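Fasciclin-1 (Drosophila melanogaster, PDB 1O70) serves as a neural cell adhesion molecule of the fly, a lipid-anchored glycoprotein of the membrane represented here by its third and fourth FAS1 domains. Local coordinates at residues 49-54 against 109-114; 123-126 against 131-134. All coordinates share one frame; numbering follows the deposited sequence.

Contact 1 of 2, residues 49-54 against 109-114; sequences TILAPS and TFLYFN. With NAG (2-acetamido-2-deoxy-beta-D-glucopyranose), chain B; NAG (2-acetamido-2-deoxy-beta-D-glucopyranose), chain C.
Leu-51 and Leu-111 reach for each other tip to tip inside the first FAS1 domain of this pair, a fold built on a seven-stranded beta wedge flanked by helices. Three other strands of the mixed sheet lie between 48-53 and 110-116, and the nearest alpha carbons, Leu-51 CA and Leu-111 CA, are 10.7 Å apart. The contact therefore belongs to side chains alone, and meeting at all requires the sheet to curl so that one of its faces closes on itself. Leu-51 CD1 stands 3.7 Å from Leu-111 CD1; the Leu-51 side chain is sent across by a CG anti to its own carbonyl carbon (chi1 -61°). The same methyl, Leu-51 CD1, also meets Phe-113 CZ at 4.3 Å, approaching the ring obliquely. Val-126 touches Leu-111, while Ile-82 touches both Leu-51 and Phe-113, extending the apolar cluster. Tyr-112 and Asn-114, which alternate with Leu-111 and Phe-113, meet the glycan instead. Tyr-112 places its ring beside the acetyl methyl of the first sugar, with Tyr-112 CE1 3.7 Å from C8 of NAG (chain B), again obliquely. Asn-114 has CG anti to its backbone N (chi1 179°), directing its amide to the sugars, where Asn-114 ND2 donates a nearly straight hydrogen bond of 3.1 Å (168° at the hydrogen) to O6 of NAG (chain C).

Contact 2 of 2, residues 123-126 against 131-134; sequences VITV and VNAT. With NAG (2-acetamido-2-deoxy-beta-D-glucopyranose), chain B.
Val-126 and Ala-133 face each other as an antiparallel hydrogen-bonded pair: Val-126 N donates to Ala-133 O at 2.8 Å, and Ala-133 N returns a bond to Val-126 O at 2.9 Å. Both carbonyls receive their donors almost end-on (about 160° at each oxygen). Above this pair on one face, Val-126 CG1 rests 3.9 Å from Ala-133 CB. The neighbouring pair, Thr-125 with Thr-134, is non-hydrogen-bonded and occupies the other face, where the two side chains cross obliquely and Thr-125 CG2 lies 3.5 Å from Thr-134 OG1. These pairs belong to the beta hairpin 123-128/131-141 of the FAS1 wedge, whose two short segments run 155° apart. The second strand carries the N-glycosylation sequon Asn-132, Ala-133, Thr-134, and Asn-132 ND2 is covalently joined to C1 of NAG (chain B). Thr-125 meets that sugar from across the hairpin: with OG1 between backbone N and carbonyl carbon (chi1 56°), Thr-125 OG1 accepts a 2.8 Å bond from N2 of NAG (chain B), which ties the acetamido nitrogen to the neighbouring strand. Farther out, Tyr-158 OH bonds to Asn-132 O and Asp-151 OD1 accepts from Thr-134 N, while the glycan also bonds to Ser-167 O.

How the contacts relate
Contact 1 closes before contact 2 opens along the chain, and their centres lie 8 Å apart within the same FAS1 domain and the same mixed sheet. Strands 110-116 and 123-128 are adjacent in it, joined where Asn-114 N approaches Thr-125 O at 3.0 Å, a probable hydrogen bond. Contact 2 is thus a local hairpin pairing, whereas contact 1 spans strands that the sheet order separates. Their apolar sides merge, since Phe-113 CD2 packs 3.8 Å from Val-126 CB. On the opposite face both reach NAG (chain B): strands 110-116, 123-128 and 131-141 carry the glycan side, while strand 48-53 joins the apolar side through Leu-51.

Contact 1 of 2, residues 49-54 against 109-114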
ATOM      1  N   THR A  49     -13.452  -1.113 -15.248  1.00 37.38           N
ATOM      2  CA  THR A  49     -13.053  -2.477 -14.939  1.00 34.28           C
ATOM      3  C   THR A  49     -13.260  -2.674 -13.444  1.00 33.30           C
ATOM      4  O   THR A  49     -12.762  -1.908 -12.617  1.00 33.08           O
ATOM      5  CB  THR A  49     -11.581  -2.753 -15.305  1.00 32.93           C
ATOM      6  OG1 THR A  49     -11.426  -2.639 -16.720  1.00 35.58           O
ATOM      7  CG2 THR A  49     -11.170  -4.156 -14.880  1.00 30.92           C
ATOM      8  N   ILE A  50     -14.013  -3.712 -13.114  1.00 30.39           N
ATOM      9  CA  ILE A  50     -14.342  -4.015 -11.738  1.00 29.82           C
ATOM     10  C   ILE A  50     -13.576  -5.220 -11.218  1.00 29.44           C
ATOM     11  O   ILE A  50     -13.451  -6.236 -11.910  1.00 29.60           O
ATOM     12  CB  ILE A  50     -15.849  -4.302 -11.614  1.00 30.10           C
ATOM     13  CG1 ILE A  50     -16.633  -3.074 -12.080  1.00 29.95           C
ATOM     14  CG2 ILE A  50     -16.199  -4.704 -10.182  1.00 29.61           C
ATOM     15  CD1 ILE A  50     -18.143  -3.248 -12.060  1.00 27.38           C
ATOM     16  N   LEU A  51     -13.049  -5.095 -10.002  1.00 26.22           N
ATOM     17  CA  LEU A  51     -12.341  -6.198  -9.363  1.00 25.17           C
ATOM     18  C   LEU A  51     -13.343  -6.674  -8.333  1.00 25.39           C
ATOM     19  O   LEU A  51     -13.485  -6.065  -7.275  1.00 26.52           O
ATOM     20  CB  LEU A  51     -11.058  -5.721  -8.667  1.00 22.54           C
ATOM     21  CG  LEU A  51      -9.983  -5.065  -9.550  1.00 25.03           C
ATOM     22  CD1 LEU A  51      -8.696  -4.911  -8.741  1.00 24.59           C
ATOM     23  CD2 LEU A  51      -9.704  -5.923 -10.790  1.00 21.68           C
ATOM     24  N   ALA A  52     -14.069  -7.740  -8.658  1.00 25.22           N
ATOM     25  CA  ALA A  52     -15.082  -8.260  -7.757  1.00 26.22           C
ATOM     26  C   ALA A  52     -14.547  -9.356  -6.848  1.00 26.87           C
ATOM     27  O   ALA A  52     -14.120 -10.410  -7.313  1.00 28.53           O
ATOM     28  CB  ALA A  52     -16.268  -8.783  -8.557  1.00 25.77           C
ATOM     29  N   PRO A  53     -14.549  -9.107  -5.534  1.00 26.03           N
ATOM     30  CA  PRO A  53     -14.062 -10.100  -4.573  1.00 27.75           C
ATOM     31  C   PRO A  53     -14.955 -11.332  -4.643  1.00 29.67           C
ATOM     32  O   PRO A  53     -16.167 -11.207  -4.831  1.00 29.84           O
ATOM     33  CB  PRO A  53     -14.218  -9.398  -3.224  1.00 25.41           C
ATOM     34  CG  PRO A  53     -14.127  -7.949  -3.570  1.00 25.25           C
ATOM     35  CD  PRO A  53     -14.892  -7.843  -4.861  1.00 24.20           C
ATOM     36  N   SER A  54     -14.364 -12.516  -4.496  1.00 30.27           N
ATOM     37  CA  SER A  54     -15.136 -13.755  -4.517  1.00 32.27           C
ATOM     38  C   SER A  54     -16.059 -13.732  -3.308  1.00 34.15           C
ATOM     39  O   SER A  54     -15.834 -12.966  -2.373  1.00 34.21           O
ATOM     40  CB  SER A  54     -14.214 -14.961  -4.398  1.00 31.05           C
ATOM     41  OG  SER A  54     -13.629 -14.979  -3.110  1.00 34.07           O
ATOM     42  N   THR A 109      -7.053   6.298  -3.577  1.00 40.67           N
ATOM     43  CA  THR A 109      -6.524   4.942  -3.657  1.00 37.56           C
ATOM     44  C   THR A 109      -6.236   4.497  -5.081  1.00 36.73           C
ATOM     45  O   THR A 109      -7.118   4.545  -5.937  1.00 37.99           O
ATOM     46  CB  THR A 109      -7.527   3.928  -3.111  1.00 37.49           C
ATOM     47  OG1 THR A 109      -7.999   4.366  -1.834  1.00 38.04           O
ATOM     48  CG2 THR A 109      -6.885   2.549  -3.005  1.00 36.01           C
ATOM     49  N   PHE A 110      -5.010   4.077  -5.355  1.00 33.61           N
ATOM     50  CA  PHE A 110      -4.730   3.561  -6.685  1.00 31.45           C
ATOM     51  C   PHE A 110      -4.262   2.113  -6.490  1.00 28.96           C
ATOM     52  O   PHE A 110      -3.997   1.690  -5.364  1.00 28.07           O
ATOM     53  CB  PHE A 110      -3.693   4.426  -7.418  1.00 32.12           C
ATOM     54  CG  PHE A 110      -2.343   4.446  -6.781  1.00 34.82           C
ATOM     55  CD1 PHE A 110      -1.502   3.339  -6.878  1.00 35.95           C
ATOM     56  CD2 PHE A 110      -1.893   5.582  -6.108  1.00 35.35           C
ATOM     57  CE1 PHE A 110      -0.225   3.352  -6.314  1.00 34.87           C
ATOM     58  CE2 PHE A 110      -0.616   5.613  -5.536  1.00 35.64           C
ATOM     59  CZ  PHE A 110       0.221   4.491  -5.642  1.00 35.14           C
ATOM     60  N   LEU A 111      -4.203   1.349  -7.569  1.00 25.39           N
ATOM     61  CA  LEU A 111      -3.789  -0.044  -7.489  1.00 25.73           C
ATOM     62  C   LEU A 111      -2.702  -0.274  -8.515  1.00 25.30           C
ATOM     63  O   LEU A 111      -2.344   0.629  -9.270  1.00 24.69           O
ATOM     64  CB  LEU A 111      -4.951  -0.969  -7.851  1.00 24.88           C
ATOM     65  CG  LEU A 111      -6.359  -0.601  -7.394  1.00 25.70           C
ATOM     66  CD1 LEU A 111      -7.386  -1.549  -8.015  1.00 19.20           C
ATOM     67  CD2 LEU A 111      -6.404  -0.657  -5.871  1.00 23.23           C
ATOM     68  N   TYR A 112      -2.174  -1.487  -8.540  1.00 24.18           N
ATOM     69  CA  TYR A 112      -1.184  -1.853  -9.535  1.00 25.59           C
ATOM     70  C   TYR A 112      -1.138  -3.364  -9.492  1.00 27.66           C
ATOM     71  O   TYR A 112      -1.516  -3.968  -8.486  1.00 26.11           O
ATOM     72  CB  TYR A 112       0.182  -1.188  -9.272  1.00 22.77           C
ATOM     73  CG  TYR A 112       0.891  -1.580  -8.016  1.00 22.39           C
ATOM     74  CD1 TYR A 112       1.723  -2.708  -7.981  1.00 23.47           C
ATOM     75  CD2 TYR A 112       0.732  -0.831  -6.853  1.00 23.81           C
ATOM     76  CE1 TYR A 112       2.376  -3.078  -6.820  1.00 22.14           C
ATOM     77  CE2 TYR A 112       1.370  -1.182  -5.688  1.00 23.10           C
ATOM     78  CZ  TYR A 112       2.196  -2.309  -5.674  1.00 25.25           C
ATOM     79  OH  TYR A 112       2.869  -2.663  -4.526  1.00 23.74           O
ATOM     80  N   PHE A 113      -0.726  -3.972 -10.597  1.00 30.50           N
ATOM     81  CA  PHE A 113      -0.702  -5.420 -10.687  1.00 33.60           C
ATOM     82  C   PHE A 113       0.683  -5.993 -10.905  1.00 35.87           C
ATOM     83  O   PHE A 113       1.630  -5.288 -11.260  1.00 38.10           O
ATOM     84  CB  PHE A 113      -1.596  -5.892 -11.846  1.00 33.05           C
ATOM     85  CG  PHE A 113      -3.002  -5.363 -11.801  1.00 31.59           C
ATOM     86  CD1 PHE A 113      -3.270  -4.040 -12.115  1.00 31.13           C
ATOM     87  CD2 PHE A 113      -4.059  -6.189 -11.435  1.00 32.45           C
ATOM     88  CE1 PHE A 113      -4.568  -3.543 -12.066  1.00 30.51           C
ATOM     89  CE2 PHE A 113      -5.361  -5.700 -11.381  1.00 33.05           C
ATOM     90  CZ  PHE A 113      -5.611  -4.372 -11.698  1.00 32.31           C
ATOM     91  N   ASN A 114       0.780  -7.296 -10.691  1.00 36.84           N
ATOM     92  CA  ASN A 114       2.007  -8.027 -10.916  1.00 37.49           C
ATOM     93  C   ASN A 114       1.596  -9.266 -11.692  1.00 38.70           C
ATOM     94  O   ASN A 114       0.679  -9.983 -11.279  1.00 38.05           O
ATOM     95  CB  ASN A 114       2.663  -8.448  -9.608  1.00 39.33           C
ATOM     96  CG  ASN A 114       3.935  -9.235  -9.841  1.00 40.59           C
ATOM     97  OD1 ASN A 114       4.852  -8.759 -10.509  1.00 42.23           O
ATOM     98  ND2 ASN A 114       3.999 -10.445  -9.298  1.00 42.04           N
TER
HETATM   99  C1  NAG B   1       1.362 -10.171  -3.823  1.00 30.49           C
HETATM  100  C2  NAG B   1       2.367  -9.542  -4.785  1.00 29.80           C
HETATM  101  C3  NAG B   1       3.079 -10.660  -5.553  1.00 31.99           C
HETATM  102  C4  NAG B   1       3.718 -11.672  -4.583  1.00 33.32           C
HETATM  103  C5  NAG B   1       2.656 -12.154  -3.575  1.00 33.84           C
HETATM  104  C6  NAG B   1       3.187 -13.073  -2.498  1.00 32.77           C
HETATM  105  C7  NAG B   1       1.947  -7.376  -5.751  1.00 31.49           C
HETATM  106  C8  NAG B   1       1.215  -6.546  -6.797  1.00 28.91           C
HETATM  107  N2  NAG B   1       1.680  -8.678  -5.719  1.00 31.86           N
HETATM  108  O3  NAG B   1       4.045 -10.113  -6.434  1.00 28.73           O
HETATM  109  O4  NAG B   1       4.202 -12.806  -5.331  1.00 38.19           O
HETATM  110  O5  NAG B   1       2.044 -11.032  -2.908  1.00 31.45           O
HETATM  111  O6  NAG B   1       4.317 -12.499  -1.857  1.00 37.64           O
HETATM  112  O7  NAG B   1       2.740  -6.842  -4.983  1.00 30.72           O
HETATM  113  C1  NAG C   2       5.549 -12.850  -5.618  1.00 43.85           C
HETATM  114  C2  NAG C   2       5.952 -14.290  -5.865  1.00 46.40           C
HETATM  115  C3  NAG C   2       7.452 -14.344  -6.150  1.00 48.01           C
HETATM  116  C4  NAG C   2       7.762 -13.415  -7.342  1.00 48.72           C
HETATM  117  C5  NAG C   2       7.202 -12.000  -7.120  1.00 47.73           C
HETATM  118  C6  NAG C   2       7.308 -11.176  -8.398  1.00 48.81           C
HETATM  119  C7  NAG C   2       4.742 -16.079  -4.802  1.00 51.05           C
HETATM  120  C8  NAG C   2       5.100 -17.409  -4.154  1.00 52.87           C
HETATM  121  N2  NAG C   2       5.632 -15.097  -4.705  1.00 49.33           N
HETATM  122  O3  NAG C   2       7.824 -15.676  -6.437  1.00 48.59           O
HETATM  123  O4  NAG C   2       9.163 -13.343  -7.587  1.00 51.53           O
HETATM  124  O5  NAG C   2       5.800 -12.052  -6.781  1.00 45.33           O
HETATM  125  O6  NAG C   2       6.695 -11.861  -9.487  1.00 49.57           O
HETATM  126  O7  NAG C   2       3.669 -15.947  -5.387  1.00 49.94           O

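Contact 2 of 2, residues 123-126 against 131-134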
ATOM      1  N   VAL A 123      -0.222 -15.965 -13.359  1.00 43.50           N
ATOM      2  CA  VAL A 123      -0.634 -15.613 -12.015  1.00 40.54           C
ATOM      3  C   VAL A 123      -0.674 -14.102 -11.945  1.00 39.15           C
ATOM      4  O   VAL A 123       0.338 -13.421 -12.147  1.00 37.91           O
ATOM      5  CB  VAL A 123       0.330 -16.154 -10.947  1.00 40.94           C
ATOM      6  CG1 VAL A 123       0.057 -15.469  -9.603  1.00 38.11           C
ATOM      7  CG2 VAL A 123       0.124 -17.655 -10.797  1.00 36.65           C
ATOM      8  N   ILE A 124      -1.862 -13.583 -11.683  1.00 37.67           N
ATOM      9  CA  ILE A 124      -2.052 -12.145 -11.587  1.00 36.21           C
ATOM     10  C   ILE A 124      -2.462 -11.761 -10.184  1.00 33.83           C
ATOM     11  O   ILE A 124      -3.411 -12.316  -9.626  1.00 33.18           O
ATOM     12  CB  ILE A 124      -3.147 -11.669 -12.538  1.00 37.38           C
ATOM     13  CG1 ILE A 124      -2.825 -12.142 -13.956  1.00 39.53           C
ATOM     14  CG2 ILE A 124      -3.258 -10.149 -12.488  1.00 36.42           C
ATOM     15  CD1 ILE A 124      -4.043 -12.212 -14.863  1.00 41.32           C
ATOM     16  N   THR A 125      -1.726 -10.823  -9.606  1.00 31.50           N
ATOM     17  CA  THR A 125      -2.043 -10.335  -8.276  1.00 27.69           C
ATOM     18  C   THR A 125      -2.189  -8.820  -8.350  1.00 27.08           C
ATOM     19  O   THR A 125      -1.686  -8.178  -9.277  1.00 24.88           O
ATOM     20  CB  THR A 125      -0.943 -10.698  -7.240  1.00 29.22           C
ATOM     21  OG1 THR A 125       0.339 -10.208  -7.677  1.00 28.59           O
ATOM     22  CG2 THR A 125      -0.892 -12.218  -7.027  1.00 26.58           C
ATOM     23  N   VAL A 126      -2.905  -8.255  -7.386  1.00 26.90           N
ATOM     24  CA  VAL A 126      -3.130  -6.818  -7.328  1.00 25.76           C
ATOM     25  C   VAL A 126      -2.849  -6.327  -5.915  1.00 28.11           C
ATOM     26  O   VAL A 126      -3.095  -7.046  -4.938  1.00 30.34           O
ATOM     27  CB  VAL A 126      -4.597  -6.460  -7.682  1.00 24.85           C
ATOM     28  CG1 VAL A 126      -5.563  -7.181  -6.747  1.00 20.91           C
ATOM     29  CG2 VAL A 126      -4.805  -4.953  -7.577  1.00 22.75           C
ATOM     30  N   VAL A 131      -3.985  -4.207   0.668  1.00 24.82           N
ATOM     31  CA  VAL A 131      -4.290  -5.602   0.411  1.00 25.38           C
ATOM     32  C   VAL A 131      -3.691  -6.159  -0.855  1.00 24.74           C
ATOM     33  O   VAL A 131      -3.698  -5.501  -1.899  1.00 24.07           O
ATOM     34  CB  VAL A 131      -5.802  -5.850   0.349  1.00 27.08           C
ATOM     35  CG1 VAL A 131      -6.077  -7.286  -0.115  1.00 28.27           C
ATOM     36  CG2 VAL A 131      -6.421  -5.610   1.718  1.00 28.28           C
ATOM     37  N   ASN A 132      -3.171  -7.377  -0.747  1.00 24.91           N
ATOM     38  CA  ASN A 132      -2.601  -8.084  -1.893  1.00 25.97           C
ATOM     39  C   ASN A 132      -3.561  -9.226  -2.200  1.00 25.77           C
ATOM     40  O   ASN A 132      -3.760 -10.118  -1.374  1.00 25.89           O
ATOM     41  CB  ASN A 132      -1.225  -8.658  -1.548  1.00 26.65           C
ATOM     42  CG  ASN A 132      -0.645  -9.500  -2.675  1.00 29.24           C
ATOM     43  OD1 ASN A 132      -1.300 -10.435  -3.139  1.00 33.36           O
ATOM     44  ND2 ASN A 132       0.569  -9.174  -3.126  1.00 31.38           N
ATOM     45  N   ALA A 133      -4.150  -9.199  -3.385  1.00 24.87           N
ATOM     46  CA  ALA A 133      -5.092 -10.239  -3.768  1.00 26.27           C
ATOM     47  C   ALA A 133      -4.714 -10.900  -5.080  1.00 26.54           C
ATOM     48  O   ALA A 133      -4.053 -10.304  -5.938  1.00 26.49           O
ATOM     49  CB  ALA A 133      -6.518  -9.665  -3.874  1.00 24.17           C
ATOM     50  N   THR A 134      -5.147 -12.144  -5.231  1.00 25.93           N
ATOM     51  CA  THR A 134      -4.875 -12.879  -6.442  1.00 26.68           C
ATOM     52  C   THR A 134      -6.136 -12.916  -7.274  1.00 27.04           C
ATOM     53  O   THR A 134      -7.246 -13.020  -6.752  1.00 25.24           O
ATOM     54  CB  THR A 134      -4.420 -14.312  -6.129  1.00 27.09           C
ATOM     55  OG1 THR A 134      -3.171 -14.267  -5.426  1.00 27.33           O
ATOM     56  CG2 THR A 134      -4.239 -15.109  -7.412  1.00 25.03           C
TER
HETATM   57  C1  NAG B   1       1.362 -10.171  -3.823  1.00 30.49           C
HETATM   58  C2  NAG B   1       2.367  -9.542  -4.785  1.00 29.80           C
HETATM   59  C3  NAG B   1       3.079 -10.660  -5.553  1.00 31.99           C
HETATM   60  C4  NAG B   1       3.718 -11.672  -4.583  1.00 33.32           C
HETATM   61  C5  NAG B   1       2.656 -12.154  -3.575  1.00 33.84           C
HETATM   62  C6  NAG B   1       3.187 -13.073  -2.498  1.00 32.77           C
HETATM   63  C7  NAG B   1       1.947  -7.376  -5.751  1.00 31.49           C
HETATM   64  C8  NAG B   1       1.215  -6.546  -6.797  1.00 28.91           C
HETATM   65  N2  NAG B   1       1.680  -8.678  -5.719  1.00 31.86           N
HETATM   66  O3  NAG B   1       4.045 -10.113  -6.434  1.00 28.73           O
HETATM   67  O4  NAG B   1       4.202 -12.806  -5.331  1.00 38.19           O
HETATM   68  O5  NAG B   1       2.044 -11.032  -2.908  1.00 31.45           O
HETATM   69  O6  NAG B   1       4.317 -12.499  -1.857  1.00 37.64           O
HETATM   70  O7  NAG B   1       2.740  -6.842  -4.983  1.00 30.72           O